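Local coordinates for exopolysaccharide biosynthesis protein (Pantoea stewartii subsp. stewartii DC283, PDB 6TGF) that modifies the glycan biofilm of its bacterium, probably by hydrolysing the exopolysaccharide, using a parallel beta-helix fold like that of bacteriophage tailspikes, at residues E562-S567 and G588-I593; S567-G572 and W636-A641; I167-S172 and K187-S192; P53-A58 and R177-L182; P433-S438 and G457-D462. All blocks are in the same frame, centred on the assembly; numbering follows the deposited sequence.

Overall arrangement
Contacts 3 and 4 sit toward the N-terminal end of the elongated chain, with centres about 10 Å apart; contact 5 lies in the parallel beta-helix nearer the middle, and contacts 1 and 2 lie beyond the chain's centre from contacts 3 and 4. Contacts 1, 2 and 5 are largely buried and touch other subunits, whereas contacts 3 and 4 are partly buried and touch none. Contacts 1 and 2 share Ser-567 and reach neighbouring strands of one antiparallel sheet. Their chemistry differs: salt bridges in contact 1, aromatic rings around a bound diol in contact 2, parallel strand pairing in contacts 3 and 5, and an asparagine-to-backbone bond with a water in contact 4.

Contact 1 (E562-S567 and G588-I593); sequences EVFGQS and GGRAVI
Val-563 and Ala-591 face each other as an antiparallel hydrogen-bonded pair: Val-563 N donates to Ala-591 O at 2.7 Å, and Ala-591 N donates back to Val-563 O at 3.0 Å. Their side chains share the closely packed face of the sheet. Here Val-563 CB lies 4.1 Å from Ala-591 CB, and Val-563 CG2 reaches CD1 of Ile-593 at 4.0 Å. Val-614 and Val-617 of strand 614-620 pack onto this apolar side. The other face, bearing Glu-562, Phe-564, Arg-590 and Val-592, is more polar, and its open part is at Val-592, which is partly exposed and whose side chain does not touch residues 562-567. Glu-562 runs out extended from a CG anti to the backbone N (chi1 176°), and Arg-590 grips it side-on: NE and NH2 of Arg-590 stand 2.9 Å and 2.8 Å from the same oxygen, Glu-562 OE1. That oxygen lies in the guanidinium plane, although the carboxylate is turned 52° against it. NH2 of Arg-590 also passes 3.6 Å from Phe-564 CD1. Beyond the Phe-564 and Arg-590 pair, Gln-566 OE1 accepts from Gly-588 N at 2.7 Å. Arg-590 also meets Glu-609 and Glu-560 of the second subunit, while Glu-562 OE2 meets Lys-645 of the second subunit. Three acids around one guanidinium would be expected to hold the arginine charged, and the salt-bridge network ties this face of the strand pair to the second subunit.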
# COMPACT_ATOMS: atom_id res chain seq x y z
N GLU B 562 -23.43 35.42 6.09
CA GLU B 562 -24.80 35.22 5.55
C GLU B 562 -25.57 34.28 6.48
O GLU B 562 -25.17 33.10 6.59
CB GLU B 562 -24.73 34.64 4.13
CG GLU B 562 -26.09 34.32 3.53
CD GLU B 562 -26.04 33.63 2.18
OE1 GLU B 562 -27.11 33.27 1.67
OE2 GLU B 562 -24.92 33.44 1.66
N VAL B 563 -26.61 34.79 7.15
CA VAL B 563 -27.60 33.98 7.90
C VAL B 563 -28.71 33.58 6.92
O VAL B 563 -29.68 34.35 6.78
CB VAL B 563 -28.17 34.73 9.13
CG1 VAL B 563 -29.16 33.88 9.91
CG2 VAL B 563 -27.06 35.22 10.04
N PHE B 564 -28.53 32.44 6.24
CA PHE B 564 -29.48 31.90 5.23
C PHE B 564 -30.63 31.20 5.95
O PHE B 564 -30.38 30.51 6.96
CB PHE B 564 -28.77 30.95 4.27
CG PHE B 564 -29.67 30.32 3.24
CD1 PHE B 564 -30.19 31.09 2.21
CD2 PHE B 564 -30.03 28.99 3.32
CE1 PHE B 564 -31.03 30.52 1.26
CE2 PHE B 564 -30.87 28.42 2.38
CZ PHE B 564 -31.38 29.19 1.35
N GLY B 565 -31.85 31.36 5.43
CA GLY B 565 -33.11 30.89 6.05
C GLY B 565 -34.00 32.07 6.40
O GLY B 565 -33.57 33.21 6.18
N GLN B 566 -35.20 31.81 6.94
CA GLN B 566 -36.23 32.85 7.17
C GLN B 566 -36.92 32.66 8.53
O GLN B 566 -36.80 31.56 9.11
CB GLN B 566 -37.27 32.83 6.05
CG GLN B 566 -38.15 31.59 6.04
CD GLN B 566 -39.41 31.80 5.25
OE1 GLN B 566 -39.41 31.72 4.02
NE2 GLN B 566 -40.50 32.09 5.94
N SER B 567 -37.62 33.70 8.98
CA SER B 567 -38.55 33.69 10.14
C SER B 567 -39.95 33.29 9.66
O SER B 567 -40.29 33.60 8.50
CB SER B 567 -38.56 35.03 10.84
OG SER B 567 -39.61 35.10 11.80
N GLY B 588 -38.75 32.48 1.47
CA GLY B 588 -37.35 32.90 1.27
C GLY B 588 -36.97 34.01 2.24
O GLY B 588 -37.88 34.56 2.90
N GLY B 589 -35.68 34.34 2.31
CA GLY B 589 -35.14 35.40 3.17
C GLY B 589 -33.74 35.08 3.67
O GLY B 589 -33.28 33.94 3.43
N ARG B 590 -33.10 36.05 4.32
CA ARG B 590 -31.72 35.94 4.88
C ARG B 590 -31.35 37.26 5.58
O ARG B 590 -32.01 38.28 5.29
CB ARG B 590 -30.70 35.64 3.78
CG ARG B 590 -30.78 36.59 2.59
CD ARG B 590 -29.51 36.64 1.77
NE ARG B 590 -29.13 35.34 1.24
CZ ARG B 590 -29.66 34.75 0.18
NH1 ARG B 590 -30.64 35.33 -0.50
NH2 ARG B 590 -29.22 33.56 -0.20
N ALA B 591 -30.34 37.22 6.44
CA ALA B 591 -29.65 38.40 7.02
C ALA B 591 -28.18 38.36 6.60
O ALA B 591 -27.56 37.30 6.73
CB ALA B 591 -29.80 38.41 8.52
N VAL B 592 -27.67 39.48 6.08
CA VAL B 592 -26.27 39.62 5.59
C VAL B 592 -25.51 40.56 6.53
O VAL B 592 -25.81 41.77 6.52
CB VAL B 592 -26.24 40.12 4.13
CG1 VAL B 592 -24.83 40.26 3.59
CG2 VAL B 592 -27.07 39.23 3.22
N ILE B 593 -24.57 40.02 7.31
CA ILE B 593 -23.77 40.76 8.34
C ILE B 593 -22.38 41.03 7.78
O ILE B 593 -21.66 40.06 7.47
CB ILE B 593 -23.71 39.96 9.66
CG1 ILE B 593 -25.11 39.68 10.22
CG2 ILE B 593 -22.82 40.66 10.68
CD1 ILE B 593 -25.15 38.56 11.23

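Contact 2 (S567-G572 and W636-A641); sequences SQFNNG and WTPSAA. With EDO (1,2-ethanediol), chain C.
Residues 567-572 run beside residues 636-638, with Ser-567 CA 4.1 Å from Thr-637 CA, and the backbone bond between the segments goes from Gln-568 N to Trp-636 O at 2.6 Å. The same carbonyl lies at the edge of the Phe-569 ring, with Trp-636 O 3.7 Å from Phe-569 CD1. In Phe-569 the CB points toward the strand, and CG lies between the backbone N and the carbonyl carbon (chi1 52°). CD1 of Phe-569 also meets CG of Pro-638 at 3.7 Å, the two side chains sliding past each other in opposite directions. Farther out, Phe-569 CE1 approaches Trp-636 CE3 at 4.0 Å in an oblique meeting of the two aromatics. An ethanediol, probably from the crystallisation liquor, occupies the angle between them: its O1 sits 3.2 Å above the centre of the indole, while its O2 lies over one face of Phe-569. O2 lies near Gln-568 OE1 and Asn-570 OD1, with at most weak bonding. Gln-596 of the second subunit packs on Phe-569, so this corner belongs to a subunit boundary. Aromatic faces next to amide oxygens give it a mixed apolar and polar surface, on which a small diol has settled.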
# COMPACT_ATOMS: atom_id res chain seq x y z
N SER B 567 -37.62 33.70 8.98
CA SER B 567 -38.55 33.69 10.14
C SER B 567 -39.95 33.29 9.66
O SER B 567 -40.29 33.60 8.50
CB SER B 567 -38.56 35.03 10.84
OG SER B 567 -39.61 35.10 11.80
N GLN B 568 -40.72 32.62 10.53
CA GLN B 568 -42.07 32.05 10.24
C GLN B 568 -41.92 30.82 9.33
O GLN B 568 -40.93 30.75 8.57
CB GLN B 568 -42.99 33.07 9.57
CG GLN B 568 -43.05 34.42 10.26
CD GLN B 568 -43.61 34.34 11.67
OE1 GLN B 568 -44.34 33.43 12.02
NE2 GLN B 568 -43.26 35.32 12.48
N PHE B 569 -42.86 29.88 9.43
CA PHE B 569 -43.02 28.72 8.51
C PHE B 569 -44.50 28.33 8.42
O PHE B 569 -44.80 27.15 8.14
CB PHE B 569 -42.14 27.55 8.96
CG PHE B 569 -42.32 27.17 10.41
CD1 PHE B 569 -41.58 27.79 11.40
CD2 PHE B 569 -43.23 26.20 10.79
CE1 PHE B 569 -41.74 27.45 12.73
CE2 PHE B 569 -43.40 25.86 12.12
CZ PHE B 569 -42.65 26.48 13.09
N ASN B 570 -45.40 29.29 8.65
CA ASN B 570 -46.88 29.10 8.56
C ASN B 570 -47.27 29.13 7.07
O ASN B 570 -46.60 29.84 6.30
CB ASN B 570 -47.65 30.13 9.38
CG ASN B 570 -47.34 31.56 9.00
OD1 ASN B 570 -46.55 32.23 9.66
ND2 ASN B 570 -47.95 32.04 7.92
N ASN B 571 -48.31 28.38 6.71
CA ASN B 571 -48.83 28.28 5.32
C ASN B 571 -49.53 29.60 4.93
O ASN B 571 -49.67 30.48 5.81
CB ASN B 571 -49.77 27.08 5.15
CG ASN B 571 -49.03 25.77 5.02
OD1 ASN B 571 -49.00 24.98 5.96
ND2 ASN B 571 -48.43 25.54 3.87
N GLY B 572 -49.94 29.71 3.67
CA GLY B 572 -50.71 30.85 3.13
C GLY B 572 -49.83 32.05 2.80
O GLY B 572 -50.31 33.19 2.99
N TRP B 636 -39.82 32.08 15.72
CA TRP B 636 -40.29 31.06 14.75
C TRP B 636 -39.40 31.03 13.51
O TRP B 636 -39.95 30.93 12.39
CB TRP B 636 -41.76 31.30 14.37
CG TRP B 636 -42.72 31.21 15.51
CD1 TRP B 636 -43.58 32.17 15.94
CD2 TRP B 636 -42.93 30.07 16.37
NE1 TRP B 636 -44.31 31.72 17.01
CE2 TRP B 636 -43.93 30.43 17.30
CE3 TRP B 636 -42.37 28.79 16.45
CZ2 TRP B 636 -44.38 29.56 18.29
CZ3 TRP B 636 -42.82 27.93 17.43
CH2 TRP B 636 -43.81 28.31 18.33
N THR B 637 -38.07 31.12 13.68
CA THR B 637 -37.08 30.81 12.62
C THR B 637 -36.59 29.38 12.86
O THR B 637 -35.80 29.13 13.76
CB THR B 637 -35.97 31.87 12.52
OG1 THR B 637 -35.07 31.48 11.49
CG2 THR B 637 -35.20 32.09 13.80
N PRO B 638 -37.09 28.41 12.07
CA PRO B 638 -36.92 26.99 12.38
C PRO B 638 -35.53 26.42 12.08
O PRO B 638 -35.15 25.45 12.71
CB PRO B 638 -37.98 26.33 11.49
CG PRO B 638 -38.05 27.23 10.27
CD PRO B 638 -37.82 28.63 10.81
N SER B 639 -34.81 27.02 11.12
CA SER B 639 -33.46 26.57 10.67
C SER B 639 -32.78 27.70 9.89
O SER B 639 -33.28 28.06 8.81
CB SER B 639 -33.56 25.32 9.84
OG SER B 639 -34.46 25.49 8.76
N ALA B 640 -31.67 28.23 10.43
CA ALA B 640 -30.85 29.29 9.81
C ALA B 640 -29.41 28.80 9.65
O ALA B 640 -28.76 28.51 10.67
CB ALA B 640 -30.91 30.54 10.65
N ALA B 641 -28.93 28.71 8.40
CA ALA B 641 -27.58 28.23 8.03
C ALA B 641 -26.61 29.43 8.00
O ALA B 641 -26.91 30.41 7.29
CB ALA B 641 -27.62 27.53 6.70
C1 EDO C . -46.31 29.12 13.90
O1 EDO C . -45.53 28.60 14.97
C2 EDO C . -45.76 30.38 13.34
O2 EDO C . -45.16 30.26 12.06

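Contact 3 (I167-S172 and K187-S192); sequences IGEIPS and KIKLKS
Ile-170 and Ile-188 meet at about a right angle, with CD1 of Ile-170 3.5 Å from CG1 of Ile-188. That CG1 lies anti to the backbone N of Ile-188 (chi1 -151°). Next to them, Leu-190 CD1 tucks against backbone carbonyls, 3.3 Å from Ile-170 O and 3.4 Å from Ser-172 O. On the opposite face of the sheet Glu-169 and Lys-189 lie side by side and point the same way. Glu-169 OE1 touches the aliphatic Lys-189 CD at 3.6 Å, while the ammonium is too far off for a salt bridge. Backbone bonds between the parallel strands hold these side chains in step: Lys-189 N to Gly-168 O, Ile-170 N to Lys-189 O at 2.9 Å, and Lys-191 N to Ile-170 O. Nearer the C-terminal ends of the segments, a water donates to Pro-171 O at 2.8 Å and accepts from Lys-191 NZ. Ser-172 N-caps helix 173-176, and its OG is also hydrogen-bonded to Asp-175. The strands and this helix form a beta-alpha-beta unit: Leu-176 packs on Ile-170 and Ile-188, Val-173 packs on Leu-190, and strand 187-190 continues the sheet by pairing antiparallel with strand 202-207, whose Phe-204 touches Ile-188 and Leu-190.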
# COMPACT_ATOMS: atom_id res chain seq x y z
N ILE B 167 33.17 -41.66 -3.49
CA ILE B 167 32.96 -40.20 -3.74
C ILE B 167 34.11 -39.43 -3.10
O ILE B 167 34.29 -39.55 -1.87
CB ILE B 167 31.59 -39.72 -3.21
CG1 ILE B 167 30.46 -40.69 -3.56
CG2 ILE B 167 31.29 -38.31 -3.68
CD1 ILE B 167 30.01 -41.56 -2.41
N GLY B 168 34.86 -38.66 -3.90
CA GLY B 168 36.03 -37.89 -3.47
C GLY B 168 35.70 -36.44 -3.18
O GLY B 168 34.54 -36.04 -3.40
N GLU B 169 36.69 -35.68 -2.69
CA GLU B 169 36.57 -34.23 -2.38
C GLU B 169 37.65 -33.46 -3.15
O GLU B 169 38.77 -33.99 -3.29
CB GLU B 169 36.68 -33.99 -0.87
CG GLU B 169 36.25 -32.59 -0.45
CD GLU B 169 35.92 -32.43 1.02
OE1 GLU B 169 34.92 -31.74 1.33
OE2 GLU B 169 36.66 -32.99 1.86
N ILE B 170 37.31 -32.25 -3.62
CA ILE B 170 38.20 -31.36 -4.42
C ILE B 170 38.16 -29.96 -3.80
O ILE B 170 37.08 -29.44 -3.52
CB ILE B 170 37.78 -31.38 -5.90
CG1 ILE B 170 37.90 -32.80 -6.48
CG2 ILE B 170 38.57 -30.36 -6.72
CD1 ILE B 170 37.64 -32.90 -7.97
N PRO B 171 39.32 -29.32 -3.54
CA PRO B 171 39.35 -28.06 -2.79
C PRO B 171 38.88 -26.80 -3.54
O PRO B 171 38.32 -25.94 -2.88
CB PRO B 171 40.84 -27.92 -2.41
CG PRO B 171 41.59 -28.67 -3.48
CD PRO B 171 40.66 -29.79 -3.92
N SER B 172 39.09 -26.72 -4.86
CA SER B 172 38.80 -25.51 -5.69
C SER B 172 38.33 -25.91 -7.09
O SER B 172 38.54 -27.08 -7.47
CB SER B 172 40.00 -24.61 -5.75
OG SER B 172 41.08 -25.26 -6.40
N LYS B 187 30.36 -38.97 -9.20
CA LYS B 187 30.01 -37.89 -8.24
C LYS B 187 31.28 -37.43 -7.51
O LYS B 187 32.11 -38.29 -7.16
CB LYS B 187 28.94 -38.35 -7.25
CG LYS B 187 27.57 -38.60 -7.87
CD LYS B 187 26.48 -38.89 -6.87
CE LYS B 187 25.43 -39.84 -7.41
NZ LYS B 187 24.13 -39.67 -6.73
N ILE B 188 31.41 -36.12 -7.32
CA ILE B 188 32.54 -35.47 -6.58
C ILE B 188 31.96 -34.37 -5.69
O ILE B 188 30.83 -33.91 -5.97
CB ILE B 188 33.61 -34.96 -7.57
CG1 ILE B 188 35.01 -34.97 -6.96
CG2 ILE B 188 33.25 -33.59 -8.13
CD1 ILE B 188 35.57 -36.35 -6.73
N LYS B 189 32.69 -33.99 -4.65
CA LYS B 189 32.27 -32.98 -3.64
C LYS B 189 33.28 -31.83 -3.65
O LYS B 189 34.42 -32.05 -3.20
CB LYS B 189 32.15 -33.67 -2.28
CG LYS B 189 31.16 -33.04 -1.32
CD LYS B 189 31.76 -31.95 -0.46
CE LYS B 189 30.71 -31.08 0.19
NZ LYS B 189 29.78 -31.89 1.02
N LEU B 190 32.89 -30.66 -4.16
CA LEU B 190 33.73 -29.44 -4.18
C LEU B 190 33.58 -28.72 -2.83
O LEU B 190 32.45 -28.27 -2.53
CB LEU B 190 33.32 -28.53 -5.34
CG LEU B 190 34.12 -27.25 -5.51
CD1 LEU B 190 35.58 -27.54 -5.83
CD2 LEU B 190 33.52 -26.35 -6.58
N LYS B 191 34.66 -28.63 -2.05
CA LYS B 191 34.69 -27.99 -0.71
C LYS B 191 34.27 -26.52 -0.84
O LYS B 191 33.45 -26.06 -0.02
CB LYS B 191 36.09 -28.10 -0.08
CG LYS B 191 36.21 -27.55 1.33
CD LYS B 191 37.63 -27.24 1.74
CE LYS B 191 37.74 -26.02 2.64
NZ LYS B 191 37.56 -24.76 1.88
N SER B 192 34.82 -25.81 -1.83
CA SER B 192 34.51 -24.39 -2.13
C SER B 192 34.97 -24.02 -3.54
O SER B 192 35.77 -24.78 -4.12
CB SER B 192 35.12 -23.48 -1.09
OG SER B 192 36.12 -22.64 -1.65
O HOH W 1 39.67 -25.46 -0.47

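Contact 4 (P53-A58 and R177-L182); sequences PENVYA and RKTRPL
The amide of Asn-55 points ND2 at Arg-180 O, 2.7 Å away; the donor lies in the plane of that carbonyl, while the oxygen is 17° out of the amide plane. Methyl groups flank ND2 from opposite sides of the amide: Leu-182 CD2 at 4.2 Å from Asn-55 ND2 on one, Thr-179 CG2 at 4.5 Å from it on the other. Asn-55 CG sits anti to the carbonyl carbon (chi1 -71°), and the amide oxygen beyond it is held by Thr-52 N. A water on the threonine's side of the amide plane also serves this oxygen. It donates to Asn-55 OD1 at 3.1 Å and to Lys-178 O, and it accepts from Arg-180 N at 2.7 Å, so one water ties the asparagine to two backbone positions of the loop. Residues 53-58 belong to the head-binding family region, as named in phage tailspikes, and the contact docks helix 53-57 onto the loop between helix 173-176 and strand 187-190. Beside the amide, Glu-54 CB comes 3.4 Å from Thr-179 OG1. That hydroxyl is bonded to Asp-175 O, and the glutamate's own OE1 to Thr-52 OG1. Glu-54 CG meets Lys-178 CB, the two chains passing at a slant. Four residues after Glu-54, Ala-58 CB rests 3.8 Å from Thr-179 CG2.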
# COMPACT_ATOMS: atom_id res chain seq x y z
N PRO B 53 47.47 -37.17 -11.70
CA PRO B 53 47.64 -37.07 -10.24
C PRO B 53 46.37 -36.54 -9.54
O PRO B 53 46.10 -36.97 -8.44
CB PRO B 53 48.80 -36.08 -10.08
CG PRO B 53 49.58 -36.21 -11.36
CD PRO B 53 48.52 -36.43 -12.42
N GLU B 54 45.63 -35.66 -10.22
CA GLU B 54 44.35 -35.06 -9.74
C GLU B 54 43.35 -36.16 -9.38
O GLU B 54 42.53 -35.93 -8.47
CB GLU B 54 43.75 -34.13 -10.80
CG GLU B 54 44.43 -32.77 -10.88
CD GLU B 54 45.71 -32.72 -11.70
OE1 GLU B 54 45.86 -33.55 -12.62
OE2 GLU B 54 46.56 -31.85 -11.42
N ASN B 55 43.39 -37.31 -10.07
CA ASN B 55 42.50 -38.47 -9.83
C ASN B 55 42.87 -39.16 -8.51
O ASN B 55 41.96 -39.74 -7.88
CB ASN B 55 42.52 -39.47 -10.99
CG ASN B 55 41.83 -38.94 -12.23
OD1 ASN B 55 42.48 -38.48 -13.17
ND2 ASN B 55 40.51 -38.97 -12.23
N VAL B 56 44.15 -39.11 -8.11
CA VAL B 56 44.67 -39.68 -6.83
C VAL B 56 44.26 -38.74 -5.69
O VAL B 56 43.74 -39.24 -4.67
CB VAL B 56 46.19 -39.89 -6.88
CG1 VAL B 56 46.73 -40.45 -5.57
CG2 VAL B 56 46.61 -40.78 -8.04
N TYR B 57 44.51 -37.44 -5.85
CA TYR B 57 44.13 -36.36 -4.90
C TYR B 57 42.60 -36.34 -4.72
O TYR B 57 42.14 -36.01 -3.61
CB TYR B 57 44.61 -34.99 -5.39
CG TYR B 57 46.10 -34.76 -5.29
CD1 TYR B 57 46.72 -34.63 -4.05
CD2 TYR B 57 46.89 -34.64 -6.42
CE1 TYR B 57 48.08 -34.41 -3.94
CE2 TYR B 57 48.26 -34.41 -6.33
CZ TYR B 57 48.85 -34.30 -5.08
OH TYR B 57 50.20 -34.07 -4.99
N ALA B 58 41.85 -36.69 -5.78
CA ALA B 58 40.37 -36.64 -5.82
C ALA B 58 39.75 -37.81 -5.04
O ALA B 58 38.57 -37.71 -4.71
CB ALA B 58 39.88 -36.62 -7.25
N ARG B 177 38.61 -28.36 -12.62
CA ARG B 177 38.79 -28.22 -14.09
C ARG B 177 39.97 -29.07 -14.58
O ARG B 177 40.07 -29.27 -15.80
CB ARG B 177 39.01 -26.75 -14.46
CG ARG B 177 37.75 -25.90 -14.42
CD ARG B 177 38.08 -24.42 -14.38
NE ARG B 177 36.89 -23.58 -14.45
CZ ARG B 177 36.87 -22.27 -14.18
NH1 ARG B 177 37.98 -21.64 -13.83
NH2 ARG B 177 35.74 -21.60 -14.27
N LYS B 178 40.82 -29.54 -13.66
CA LYS B 178 42.03 -30.36 -13.96
C LYS B 178 41.77 -31.84 -13.66
O LYS B 178 42.62 -32.67 -14.06
CB LYS B 178 43.22 -29.84 -13.16
CG LYS B 178 43.81 -28.53 -13.67
CD LYS B 178 44.74 -27.86 -12.69
CE LYS B 178 45.62 -26.81 -13.33
NZ LYS B 178 46.57 -26.22 -12.36
N THR B 179 40.67 -32.17 -12.98
CA THR B 179 40.31 -33.55 -12.55
C THR B 179 39.35 -34.17 -13.57
O THR B 179 38.17 -33.78 -13.57
CB THR B 179 39.69 -33.56 -11.15
OG1 THR B 179 40.60 -32.93 -10.25
CG2 THR B 179 39.36 -34.96 -10.66
N ARG B 180 39.83 -35.11 -14.40
CA ARG B 180 38.99 -35.90 -15.33
C ARG B 180 38.12 -36.84 -14.51
O ARG B 180 38.63 -37.53 -13.62
CB ARG B 180 39.85 -36.67 -16.33
CG ARG B 180 39.06 -37.64 -17.21
CD ARG B 180 39.90 -38.23 -18.33
NE ARG B 180 39.65 -37.58 -19.61
CZ ARG B 180 38.95 -38.10 -20.62
NH1 ARG B 180 38.43 -39.31 -20.53
NH2 ARG B 180 38.79 -37.41 -21.74
N PRO B 181 36.78 -36.90 -14.75
CA PRO B 181 35.93 -37.90 -14.10
C PRO B 181 36.39 -39.33 -14.40
O PRO B 181 36.89 -39.56 -15.48
CB PRO B 181 34.53 -37.65 -14.69
CG PRO B 181 34.58 -36.23 -15.23
CD PRO B 181 36.02 -36.00 -15.62
N LEU B 182 36.21 -40.24 -13.44
CA LEU B 182 36.53 -41.69 -13.60
C LEU B 182 35.62 -42.28 -14.68
O LEU B 182 36.12 -43.08 -15.50
CB LEU B 182 36.33 -42.42 -12.26
CG LEU B 182 37.43 -42.21 -11.23
CD1 LEU B 182 37.08 -42.92 -9.92
CD2 LEU B 182 38.77 -42.71 -11.74
O HOH W 2 42.43 -35.81 -14.68

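Contact 5 (P433-S438 and G457-D462); sequences PRCSQS and GQWIID. With EDO (1,2-ethanediol), chain Z.
Ser-438 lays its CB over one face of the Trp-459 indole, 3.6 Å from the centroid of the six-membered ring and only 11° off the ring normal, a CH-pi contact. Cys-435 comes to the same ring obliquely: its CB lies 3.3 Å from CZ2 of Trp-459, and its SG stands 5.0 Å from the six-ring centroid, 65° off the normal. Ser-438 OG, bonded to Ser-436 O and Ile-414 N, is held in the backbone network instead. Away from the indole, Gln-458 reaches out extended, CG anti to its backbone N (chi1 -177°), and OE1 takes the N-H of Gln-437 on an in-plane lone pair at 3.0 Å. Backbone bonds flank it: Gln-458 N to Cys-435 O, Ser-438 N to Gln-458 O, and Ile-460 N to Ser-438 O at 3.0 Å. Ile-414, Ile-440 and Leu-480 also touch Trp-459. Parallel strands of successive turns, stacked with apolar residues against one another, are typical of the parallel beta-helix of tailspike-like proteins.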
# COMPACT_ATOMS: atom_id res chain seq x y z
N PRO B 433 10.59 14.82 -14.63
CA PRO B 433 9.69 15.64 -15.44
C PRO B 433 8.74 14.78 -16.30
O PRO B 433 9.11 13.67 -16.65
CB PRO B 433 10.65 16.45 -16.34
CG PRO B 433 11.91 15.61 -16.40
CD PRO B 433 11.99 14.93 -15.05
N ARG B 434 7.56 15.32 -16.60
CA ARG B 434 6.54 14.70 -17.50
C ARG B 434 6.21 13.28 -17.03
O ARG B 434 6.25 12.36 -17.87
CB ARG B 434 7.05 14.68 -18.94
CG ARG B 434 7.34 16.05 -19.53
CD ARG B 434 7.61 15.92 -21.02
NE ARG B 434 7.95 17.18 -21.65
CZ ARG B 434 8.26 17.33 -22.94
NH1 ARG B 434 8.27 16.28 -23.75
NH2 ARG B 434 8.56 18.52 -23.42
N CYS B 435 5.91 13.11 -15.74
CA CYS B 435 5.43 11.83 -15.15
C CYS B 435 3.90 11.88 -15.04
O CYS B 435 3.39 12.68 -14.24
CB CYS B 435 6.06 11.58 -13.78
SG CYS B 435 7.78 11.05 -13.87
N SER B 436 3.21 11.06 -15.84
CA SER B 436 1.73 10.99 -15.92
C SER B 436 1.22 9.78 -15.11
O SER B 436 1.98 8.80 -14.99
CB SER B 436 1.27 10.93 -17.35
OG SER B 436 1.94 11.91 -18.14
N GLN B 437 -0.01 9.87 -14.59
CA GLN B 437 -0.69 8.81 -13.79
C GLN B 437 0.23 8.31 -12.67
O GLN B 437 0.28 7.09 -12.44
CB GLN B 437 -1.11 7.66 -14.71
CG GLN B 437 -2.14 8.04 -15.77
CD GLN B 437 -1.53 8.68 -16.99
OE1 GLN B 437 -1.92 9.77 -17.40
NE2 GLN B 437 -0.56 8.01 -17.59
N SER B 438 0.91 9.23 -11.97
CA SER B 438 1.99 8.92 -10.99
C SER B 438 1.53 9.24 -9.56
O SER B 438 0.57 10.03 -9.41
CB SER B 438 3.25 9.66 -11.35
OG SER B 438 3.77 9.17 -12.58
N GLY B 457 3.86 17.26 -14.83
CA GLY B 457 3.49 15.91 -14.38
C GLY B 457 2.02 15.80 -14.03
O GLY B 457 1.27 16.77 -14.26
N GLN B 458 1.62 14.63 -13.53
CA GLN B 458 0.28 14.33 -12.97
C GLN B 458 0.47 13.41 -11.76
O GLN B 458 0.71 12.20 -11.98
CB GLN B 458 -0.62 13.70 -14.03
CG GLN B 458 -2.05 13.44 -13.56
CD GLN B 458 -2.84 12.64 -14.56
OE1 GLN B 458 -2.39 11.62 -15.08
NE2 GLN B 458 -4.05 13.11 -14.85
N TRP B 459 0.38 13.96 -10.55
CA TRP B 459 0.79 13.29 -9.29
C TRP B 459 -0.36 13.31 -8.26
O TRP B 459 -0.94 14.40 -8.06
CB TRP B 459 2.04 13.95 -8.71
CG TRP B 459 3.27 13.78 -9.53
CD1 TRP B 459 3.71 14.59 -10.54
CD2 TRP B 459 4.26 12.74 -9.41
NE1 TRP B 459 4.89 14.12 -11.05
CE2 TRP B 459 5.25 12.98 -10.37
CE3 TRP B 459 4.39 11.62 -8.57
CZ2 TRP B 459 6.36 12.15 -10.53
CZ3 TRP B 459 5.48 10.80 -8.73
CH2 TRP B 459 6.46 11.06 -9.69
N ILE B 460 -0.66 12.16 -7.67
CA ILE B 460 -1.27 12.05 -6.31
C ILE B 460 -0.11 12.09 -5.31
O ILE B 460 0.83 11.28 -5.47
CB ILE B 460 -2.12 10.77 -6.15
CG1 ILE B 460 -3.37 10.81 -7.03
CG2 ILE B 460 -2.48 10.55 -4.68
CD1 ILE B 460 -4.15 9.51 -7.07
N ILE B 461 -0.15 13.01 -4.34
CA ILE B 461 0.91 13.19 -3.31
C ILE B 461 0.25 13.18 -1.92
O ILE B 461 -0.29 14.22 -1.52
CB ILE B 461 1.73 14.47 -3.57
CG1 ILE B 461 2.24 14.52 -5.01
CG2 ILE B 461 2.86 14.59 -2.55
CD1 ILE B 461 3.09 15.74 -5.34
N ASP B 462 0.30 12.03 -1.24
CA ASP B 462 -0.15 11.86 0.17
C ASP B 462 1.07 11.81 1.09
O ASP B 462 1.99 11.01 0.80
CB ASP B 462 -0.98 10.59 0.36
CG ASP B 462 -2.34 10.62 -0.32
OD1 ASP B 462 -2.90 11.72 -0.47
OD2 ASP B 462 -2.83 9.53 -0.67
C1 EDO Z . -1.72 11.64 -20.34
O1 EDO Z . -0.40 12.15 -20.42
C2 EDO Z . -2.70 12.63 -19.82
O2 EDO Z . -3.93 12.68 -20.53
O HOH W 3 6.58 15.21 -13.79